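Local coordinates for protein F420-dependent methylenetetrahydromethanopterin dehydrogenase (Methanopyrus kandleri, PDB 3IQZ) that catalyses the reversible, coenzyme F420-dependent reduction of methenyl-tetrahydromethanopterin to methylene-tetrahydromethanopterin in the methanogenic pathway from carbon dioxide, at residues A[121-126]-A[138-143]; A[128-133]-A[228-233]. All coordinates share one frame; numbering follows the deposited sequence.

Interaction 1: A[121-126]-A[138-143]; sequences PDAMLG and AIYNAD. With H4M (5,10-dimethylene tetrahydromethanopterin), chain G.
The phenol of Tyr140 and the backbone carbonyl of Ala123 form the direct hydrogen bond of this contact: Tyr140 OH donates to Ala123 O at 2.6 Å. The donor stands above the carbonyl plane, 58° out of it. With CG anti to the backbone N (chi1 174°), the tyrosine reaches from its helix across to the loop. The main apolar contact is made by Leu125. Leu125 sets CB over the centre of the Tyr140 ring, a CH-pi contact 3.5 Å from the centroid and 7° off the ring normal, while His238 of helix 227-257 also meets this ring. A phenylalanine in place of Tyr140 would probably leave Ala123 O without its hydroxyl partner. The 121-126 loop follows strand 115-119 of the parallel sheet and here packs on helix 134-150, and loop and helix each line the pterin end of the site that holds H4M. There Asn141 pairs with the pterin through both amide atoms, one accepting and one donating: OD1 accepts from H4M NA2 at 2.6 Å, and ND2 donates to H4M N1 at 3.0 Å. The same ND2 also bonds Met137 O, one turn back, which helps fix the amide's orientation. Leu125 presses its branches against the pterin, CD2 lying 3.3 Å from H4M C8A, and Met124 runs farther along the ligand, its SD 4.0 Å from H4M C16 of the phenyl ring.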
loop_
_atom_site.group_PDB
_atom_site.type_symbol
_atom_site.label_atom_id
_atom_site.label_comp_id
_atom_site.label_asym_id
_atom_site.label_seq_id
_atom_site.Cartn_x
_atom_site.Cartn_y
_atom_site.Cartn_z
ATOM N N PRO A 121 -7.662 -4.578 24.504
ATOM C CA PRO A 121 -6.902 -4.761 23.278
ATOM C C PRO A 121 -5.396 -5.013 23.501
ATOM O O PRO A 121 -4.680 -5.258 22.535
ATOM C CB PRO A 121 -7.145 -3.457 22.503
ATOM C CG PRO A 121 -8.260 -2.768 23.180
ATOM C CD PRO A 121 -8.251 -3.239 24.602
ATOM N N ASP A 122 -4.940 -4.986 24.759
ATOM C CA ASP A 122 -3.495 -5.188 25.073
ATOM C C ASP A 122 -3.254 -6.694 25.138
ATOM O O ASP A 122 -3.125 -7.265 26.229
ATOM C CB ASP A 122 -3.138 -4.554 26.417
ATOM C CG ASP A 122 -1.645 -4.192 26.526
ATOM O OD1 ASP A 122 -0.808 -4.882 25.910
ATOM O OD2 ASP A 122 -1.312 -3.222 27.239
ATOM N N ALA A 123 -3.233 -7.322 23.958
ATOM C CA ALA A 123 -3.406 -8.769 23.807
ATOM C C ALA A 123 -2.107 -9.531 24.002
ATOM O O ALA A 123 -1.039 -9.086 23.547
ATOM C CB ALA A 123 -3.956 -9.066 22.427
ATOM N N MET A 124 -2.196 -10.684 24.648
ATOM C CA MET A 124 -1.068 -11.598 24.775
ATOM C C MET A 124 -0.612 -12.053 23.388
ATOM O O MET A 124 -1.437 -12.332 22.504
ATOM C CB MET A 124 -1.461 -12.806 25.606
ATOM C CG MET A 124 -0.311 -13.746 25.934
ATOM S SD MET A 124 -0.862 -15.329 26.705
ATOM C CE MET A 124 -1.302 -16.264 25.251
ATOM N N LEU A 125 0.696 -12.130 23.209
ATOM C CA LEU A 125 1.298 -12.536 21.939
ATOM C C LEU A 125 1.447 -14.060 21.840
ATOM O O LEU A 125 1.111 -14.787 22.772
ATOM C CB LEU A 125 2.643 -11.840 21.740
ATOM C CG LEU A 125 3.645 -11.883 22.901
ATOM C CD1 LEU A 125 4.021 -13.321 23.286
ATOM C CD2 LEU A 125 4.909 -11.063 22.596
ATOM N N GLY A 126 1.968 -14.537 20.707
ATOM C CA GLY A 126 1.970 -15.991 20.432
ATOM C C GLY A 126 3.269 -16.587 20.959
ATOM O O GLY A 126 4.234 -16.819 20.212
ATOM N N ALA A 138 9.604 -8.247 19.644
ATOM C CA ALA A 138 9.699 -6.803 19.482
ATOM C C ALA A 138 8.845 -6.277 18.316
ATOM O O ALA A 138 8.280 -5.180 18.375
ATOM C CB ALA A 138 11.183 -6.395 19.288
ATOM N N ILE A 139 8.783 -7.032 17.231
ATOM C CA ILE A 139 7.937 -6.628 16.130
ATOM C C ILE A 139 6.474 -6.579 16.565
ATOM O O ILE A 139 5.727 -5.661 16.189
ATOM C CB ILE A 139 8.081 -7.586 14.949
ATOM C CG1 ILE A 139 9.445 -7.362 14.300
ATOM C CG2 ILE A 139 6.889 -7.426 13.940
ATOM C CD1 ILE A 139 9.787 -8.360 13.246
ATOM N N TYR A 140 6.075 -7.560 17.374
ATOM C CA TYR A 140 4.680 -7.620 17.828
ATOM C C TYR A 140 4.403 -6.393 18.695
ATOM O O TYR A 140 3.327 -5.763 18.591
ATOM C CB TYR A 140 4.446 -8.882 18.632
ATOM C CG TYR A 140 3.064 -8.947 19.260
ATOM C CD1 TYR A 140 2.019 -9.565 18.595
ATOM C CD2 TYR A 140 2.811 -8.383 20.514
ATOM C CE1 TYR A 140 0.768 -9.638 19.166
ATOM C CE2 TYR A 140 1.561 -8.436 21.090
ATOM C CZ TYR A 140 0.534 -9.079 20.406
ATOM O OH TYR A 140 -0.740 -9.152 20.933
ATOM N N ASN A 141 5.370 -6.057 19.548
ATOM C CA ASN A 141 5.217 -4.938 20.469
ATOM C C ASN A 141 5.154 -3.596 19.739
ATOM O O ASN A 141 4.496 -2.676 20.193
ATOM C CB ASN A 141 6.328 -4.965 21.554
ATOM C CG ASN A 141 5.911 -5.770 22.800
ATOM O OD1 ASN A 141 5.149 -5.282 23.648
ATOM N ND2 ASN A 141 6.376 -7.016 22.887
ATOM N N ALA A 142 5.877 -3.467 18.623
ATOM C CA ALA A 142 5.825 -2.236 17.791
ATOM C C ALA A 142 4.406 -2.079 17.192
ATOM O O ALA A 142 3.816 -0.986 17.224
ATOM C CB ALA A 142 6.846 -2.282 16.697
ATOM N N ASP A 143 3.879 -3.172 16.650
ATOM C CA ASP A 143 2.548 -3.162 16.080
ATOM C C ASP A 143 1.492 -2.812 17.146
ATOM O O ASP A 143 0.633 -1.961 16.922
ATOM C CB ASP A 143 2.239 -4.523 15.430
ATOM C CG ASP A 143 2.909 -4.671 14.062
ATOM O OD1 ASP A 143 3.179 -3.639 13.419
ATOM O OD2 ASP A 143 3.159 -5.812 13.625
HETATM N N1 H4M G . 4.841 -8.303 25.075
HETATM C C2 H4M G . 3.547 -7.913 25.120
HETATM N NA2 H4M G . 3.187 -6.670 24.737
HETATM N N3 H4M G . 2.591 -8.753 25.555
HETATM C C4 H4M G . 2.885 -10.006 25.954
HETATM O OH4 H4M G . 1.964 -10.758 26.355
HETATM C C4A H4M G . 4.203 -10.430 25.916
HETATM N N5 H4M G . 4.596 -11.714 26.323
HETATM C C6 H4M G . 5.941 -11.851 26.839
HETATM C C7 H4M G . 6.819 -11.338 25.700
HETATM C C7M H4M G . 8.276 -11.492 26.100
HETATM N N8 H4M G . 6.485 -9.944 25.424
HETATM C C8A H4M G . 5.186 -9.548 25.469
HETATM C C9 H4M G . 6.070 -13.350 27.090
HETATM C C9M H4M G . 6.960 -13.609 28.301
HETATM C C10 H4M G . 3.769 -12.693 27.016
HETATM N N10 H4M G . 4.706 -13.749 27.413
HETATM C C11 H4M G . 3.612 -17.805 27.717
HETATM C C12 H4M G . 4.958 -17.452 27.558
HETATM C C13 H4M G . 5.323 -16.103 27.454
HETATM C C14 H4M G . 4.350 -15.104 27.514
HETATM C C15 H4M G . 3.012 -15.468 27.683
HETATM C C16 H4M G . 2.650 -16.803 27.783
HETATM C CX1 H4M G . 3.174 -19.247 27.856
HETATM C CX2 H4M G . 3.645 -20.130 26.712
HETATM C CX3 H4M G . 3.507 -21.614 27.078
HETATM C CX4 H4M G . 3.829 -22.535 25.911
HETATM C CX5 H4M G . 5.311 -22.913 25.876
HETATM O OX2 H4M G . 2.848 -19.839 25.552
HETATM O OX3 H4M G . 4.429 -21.935 28.107
HETATM O OX4 H4M G . 3.021 -23.724 26.014
HETATM O OX5 H4M G . 5.512 -23.861 24.827
HETATM O O5J H4M G . 7.635 -28.243 23.175
HETATM C C5J H4M G . 8.009 -26.953 22.725
HETATM C C4J H4M G . 6.900 -25.946 22.984
HETATM O O4J H4M G . 6.437 -25.925 24.343
HETATM C C3J H4M G . 7.527 -24.594 22.710
HETATM O O3J H4M G . 6.590 -23.815 21.958
HETATM C C2J H4M G . 7.806 -24.065 24.111
HETATM O O2J H4M G . 7.821 -22.640 24.160
HETATM C C1J H4M G . 6.684 -24.662 24.959
HETATM P PA H4M G . 8.535 -29.050 24.258
HETATM O O1A H4M G . 9.116 -30.141 23.382
HETATM O O2A H4M G . 9.550 -28.053 24.809
HETATM O O3A H4M G . 7.527 -29.511 25.293
#

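Interaction 2: A[128-133]-A[228-233]; sequences RREFLD and ERYVPI. With H4M (5,10-dimethylene tetrahydromethanopterin), chain G.
Arg128 bends at chi2 (-65°), and Tyr230 places CG between its backbone N and carbonyl carbon (chi1 72°); together these torsions bring guanidinium and phenol ring face to face. The planes are 11° apart, and Arg128 CZ stands 3.6 Å from the ring centroid of Tyr230, a stacked cation-pi pair. Over the opposite guanidinium face lies H4M OX4, and Arg128 NH2 donates to H4M OX5 at 2.9 Å. Gly220 O accepts from Arg128 NE, a second hold on the stacked group. Glu130, also bent at chi2, crosses Tyr230 at about a right angle. Its OE1 accepts from Tyr230 OH at 2.5 Å on the syn side, and its OE2 takes a very short bond, also 2.5 Å, from H4M O3J. One carboxylate thus joins a helix side chain to the ligand ribose. Residues 128-133 belong to the loop between strand 115-119 and helix 134-150, with Asp133 as the N-cap of that helix; helix 227-257 meets this loop at the ribose end of the substrate site. Arg129 N donates to both ribose hydroxyl oxygens, H4M O2J and O3J, while the Arg129 guanidinium reaches a salt bridge with Asp29 of a second subunit. Beyond the polar cluster, Val231 CG2 touches Glu130 CB at 3.9 Å, and Val231 CG1 lies 4.4 Å from Phe131 CB.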
loop_
_atom_site.group_PDB
_atom_site.type_symbol
_atom_site.label_atom_id
_atom_site.label_comp_id
_atom_site.label_asym_id
_atom_site.label_seq_id
_atom_site.Cartn_x
_atom_site.Cartn_y
_atom_site.Cartn_z
ATOM N N ARG A 128 5.106 -19.175 21.662
ATOM C CA ARG A 128 5.625 -20.530 21.503
ATOM C C ARG A 128 7.067 -20.431 21.009
ATOM O O ARG A 128 7.355 -19.624 20.115
ATOM C CB ARG A 128 4.799 -21.291 20.493
ATOM C CG ARG A 128 3.396 -21.695 21.012
ATOM C CD ARG A 128 3.475 -22.675 22.168
ATOM N NE ARG A 128 2.271 -23.481 22.251
ATOM C CZ ARG A 128 2.162 -24.620 22.931
ATOM N NH1 ARG A 128 1.000 -25.287 22.933
ATOM N NH2 ARG A 128 3.202 -25.101 23.600
ATOM N N ARG A 129 7.962 -21.242 21.576
ATOM C CA ARG A 129 9.377 -21.149 21.252
ATOM C C ARG A 129 9.662 -21.268 19.753
ATOM O O ARG A 129 10.539 -20.599 19.229
ATOM C CB ARG A 129 10.225 -22.171 22.027
ATOM C CG ARG A 129 11.742 -22.083 21.643
ATOM C CD ARG A 129 12.659 -22.975 22.482
ATOM N NE ARG A 129 12.405 -22.819 23.910
ATOM C CZ ARG A 129 11.659 -23.657 24.631
ATOM N NH1 ARG A 129 11.466 -23.420 25.921
ATOM N NH2 ARG A 129 11.107 -24.724 24.063
ATOM N N GLU A 130 8.929 -22.142 19.075
ATOM C CA GLU A 130 9.138 -22.328 17.638
ATOM C C GLU A 130 8.872 -21.085 16.779
ATOM O O GLU A 130 9.203 -21.086 15.605
ATOM C CB GLU A 130 8.237 -23.458 17.124
ATOM C CG GLU A 130 8.424 -24.773 17.845
ATOM C CD GLU A 130 7.481 -24.919 19.009
ATOM O OE1 GLU A 130 7.201 -26.060 19.406
ATOM O OE2 GLU A 130 7.005 -23.885 19.514
ATOM N N PHE A 131 8.232 -20.063 17.348
ATOM C CA PHE A 131 7.793 -18.895 16.594
ATOM C C PHE A 131 8.350 -17.620 17.220
ATOM O O PHE A 131 8.934 -16.776 16.518
ATOM C CB PHE A 131 6.251 -18.827 16.506
ATOM C CG PHE A 131 5.719 -17.537 15.877
ATOM C CD1 PHE A 131 5.887 -17.287 14.518
ATOM C CD2 PHE A 131 5.049 -16.586 16.652
ATOM C CE1 PHE A 131 5.416 -16.111 13.939
ATOM C CE2 PHE A 131 4.558 -15.402 16.072
ATOM C CZ PHE A 131 4.745 -15.169 14.718
ATOM N N LEU A 132 8.208 -17.485 18.531
ATOM C CA LEU A 132 8.529 -16.227 19.165
ATOM C C LEU A 132 10.015 -16.161 19.575
ATOM O O LEU A 132 10.400 -16.758 20.581
ATOM C CB LEU A 132 7.636 -15.974 20.387
ATOM C CG LEU A 132 7.747 -14.509 20.840
ATOM C CD1 LEU A 132 6.853 -13.599 19.968
ATOM C CD2 LEU A 132 7.447 -14.312 22.328
ATOM N N ASP A 133 10.847 -15.459 18.798
ATOM C CA ASP A 133 12.191 -15.159 19.264
ATOM C C ASP A 133 12.181 -13.696 19.644
ATOM O O ASP A 133 11.107 -13.073 19.599
ATOM C CB ASP A 133 13.274 -15.476 18.222
ATOM C CG ASP A 133 13.331 -14.471 17.056
ATOM O OD1 ASP A 133 12.365 -13.730 16.758
ATOM O OD2 ASP A 133 14.384 -14.447 16.395
ATOM N N GLU A 228 2.266 -28.753 14.832
ATOM C CA GLU A 228 1.857 -28.540 13.455
ATOM C C GLU A 228 0.640 -27.643 13.356
ATOM O O GLU A 228 0.376 -27.077 12.308
ATOM C CB GLU A 228 1.593 -29.856 12.742
ATOM C CG GLU A 228 2.708 -30.182 11.797
ATOM C CD GLU A 228 2.925 -31.664 11.640
ATOM O OE1 GLU A 228 4.100 -32.072 11.546
ATOM O OE2 GLU A 228 1.939 -32.418 11.607
ATOM N N ARG A 229 -0.084 -27.506 14.455
ATOM C CA ARG A 229 -1.273 -26.689 14.469
ATOM C C ARG A 229 -0.988 -25.445 15.255
ATOM O O ARG A 229 -1.368 -24.367 14.838
ATOM C CB ARG A 229 -2.470 -27.450 15.095
ATOM C CG ARG A 229 -2.969 -28.648 14.276
ATOM C CD ARG A 229 -4.080 -29.443 15.005
ATOM N NE ARG A 229 -5.272 -28.626 15.240
ATOM C CZ ARG A 229 -6.254 -28.443 14.353
ATOM N NH1 ARG A 229 -7.306 -27.699 14.664
ATOM N NH2 ARG A 229 -6.200 -29.021 13.161
ATOM N N TYR A 230 -0.340 -25.569 16.404
ATOM C CA TYR A 230 -0.111 -24.349 17.191
ATOM C C TYR A 230 0.854 -23.310 16.605
ATOM O O TYR A 230 0.671 -22.106 16.830
ATOM C CB TYR A 230 0.135 -24.619 18.694
ATOM C CG TYR A 230 1.463 -25.242 19.136
ATOM C CD1 TYR A 230 1.484 -26.466 19.826
ATOM C CD2 TYR A 230 2.672 -24.582 18.951
ATOM C CE1 TYR A 230 2.671 -27.039 20.276
ATOM C CE2 TYR A 230 3.862 -25.140 19.394
ATOM C CZ TYR A 230 3.863 -26.366 20.056
ATOM O OH TYR A 230 5.059 -26.905 20.486
ATOM N N VAL A 231 1.846 -23.730 15.824
ATOM C CA VAL A 231 2.795 -22.736 15.260
ATOM C C VAL A 231 2.111 -21.767 14.245
ATOM O O VAL A 231 2.202 -20.540 14.386
ATOM C CB VAL A 231 4.056 -23.389 14.650
ATOM C CG1 VAL A 231 5.031 -22.303 14.152
ATOM C CG2 VAL A 231 4.747 -24.288 15.674
ATOM N N PRO A 232 1.437 -22.320 13.219
ATOM C CA PRO A 232 0.595 -21.511 12.358
ATOM C C PRO A 232 -0.392 -20.672 13.159
ATOM O O PRO A 232 -0.521 -19.495 12.866
ATOM C CB PRO A 232 -0.195 -22.559 11.549
ATOM C CG PRO A 232 0.716 -23.726 11.475
ATOM C CD PRO A 232 1.450 -23.742 12.809
ATOM N N ILE A 233 -1.090 -21.272 14.134
ATOM C CA ILE A 233 -2.047 -20.517 14.924
ATOM C C ILE A 233 -1.467 -19.266 15.556
ATOM O O ILE A 233 -2.058 -18.197 15.397
ATOM C CB ILE A 233 -2.783 -21.386 15.986
ATOM C CG1 ILE A 233 -3.745 -22.355 15.287
ATOM C CG2 ILE A 233 -3.517 -20.504 17.001
ATOM C CD1 ILE A 233 -4.187 -23.487 16.145
HETATM N N1 H4M G . 4.841 -8.303 25.075
HETATM C C2 H4M G . 3.547 -7.913 25.120
HETATM N NA2 H4M G . 3.187 -6.670 24.737
HETATM N N3 H4M G . 2.591 -8.753 25.555
HETATM C C4 H4M G . 2.885 -10.006 25.954
HETATM O OH4 H4M G . 1.964 -10.758 26.355
HETATM C C4A H4M G . 4.203 -10.430 25.916
HETATM N N5 H4M G . 4.596 -11.714 26.323
HETATM C C6 H4M G . 5.941 -11.851 26.839
HETATM C C7 H4M G . 6.819 -11.338 25.700
HETATM C C7M H4M G . 8.276 -11.492 26.100
HETATM N N8 H4M G . 6.485 -9.944 25.424
HETATM C C8A H4M G . 5.186 -9.548 25.469
HETATM C C9 H4M G . 6.070 -13.350 27.090
HETATM C C9M H4M G . 6.960 -13.609 28.301
HETATM C C10 H4M G . 3.769 -12.693 27.016
HETATM N N10 H4M G . 4.706 -13.749 27.413
HETATM C C11 H4M G . 3.612 -17.805 27.717
HETATM C C12 H4M G . 4.958 -17.452 27.558
HETATM C C13 H4M G . 5.323 -16.103 27.454
HETATM C C14 H4M G . 4.350 -15.104 27.514
HETATM C C15 H4M G . 3.012 -15.468 27.683
HETATM C C16 H4M G . 2.650 -16.803 27.783
HETATM C CX1 H4M G . 3.174 -19.247 27.856
HETATM C CX2 H4M G . 3.645 -20.130 26.712
HETATM C CX3 H4M G . 3.507 -21.614 27.078
HETATM C CX4 H4M G . 3.829 -22.535 25.911
HETATM C CX5 H4M G . 5.311 -22.913 25.876
HETATM O OX2 H4M G . 2.848 -19.839 25.552
HETATM O OX3 H4M G . 4.429 -21.935 28.107
HETATM O OX4 H4M G . 3.021 -23.724 26.014
HETATM O OX5 H4M G . 5.512 -23.861 24.827
HETATM O O5J H4M G . 7.635 -28.243 23.175
HETATM C C5J H4M G . 8.009 -26.953 22.725
HETATM C C4J H4M G . 6.900 -25.946 22.984
HETATM O O4J H4M G . 6.437 -25.925 24.343
HETATM C C3J H4M G . 7.527 -24.594 22.710
HETATM O O3J H4M G . 6.590 -23.815 21.958
HETATM C C2J H4M G . 7.806 -24.065 24.111
HETATM O O2J H4M G . 7.821 -22.640 24.160
HETATM C C1J H4M G . 6.684 -24.662 24.959
HETATM P PA H4M G . 8.535 -29.050 24.258
HETATM O O1A H4M G . 9.116 -30.141 23.382
HETATM O O2A H4M G . 9.550 -28.053 24.809
HETATM O O3A H4M G . 7.527 -29.511 25.293
#

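Interactions 1 and 2 lie about 15 Å apart between centres and grip one H4M molecule along its length: interaction 1 holds the pterin, interaction 2 the polyol and ribose. Both draw on the same connection from strand 115-119 to helix 134-150, and their segments alternate along the chain. Between them, Gly126 O comes within 3.5 Å of Leu132 CB, and Leu125 CD1 packs against Leu132 CD2 at 3.7 Å. His238 of helix 227-257 meets both the Tyr140 ring of interaction 1 and, edge-to-face, the Phe131 ring of interaction 2. Ala127 O, on the residue that joins the two loop segments, and Cys221 O add further hydrogen bonds to the ligand.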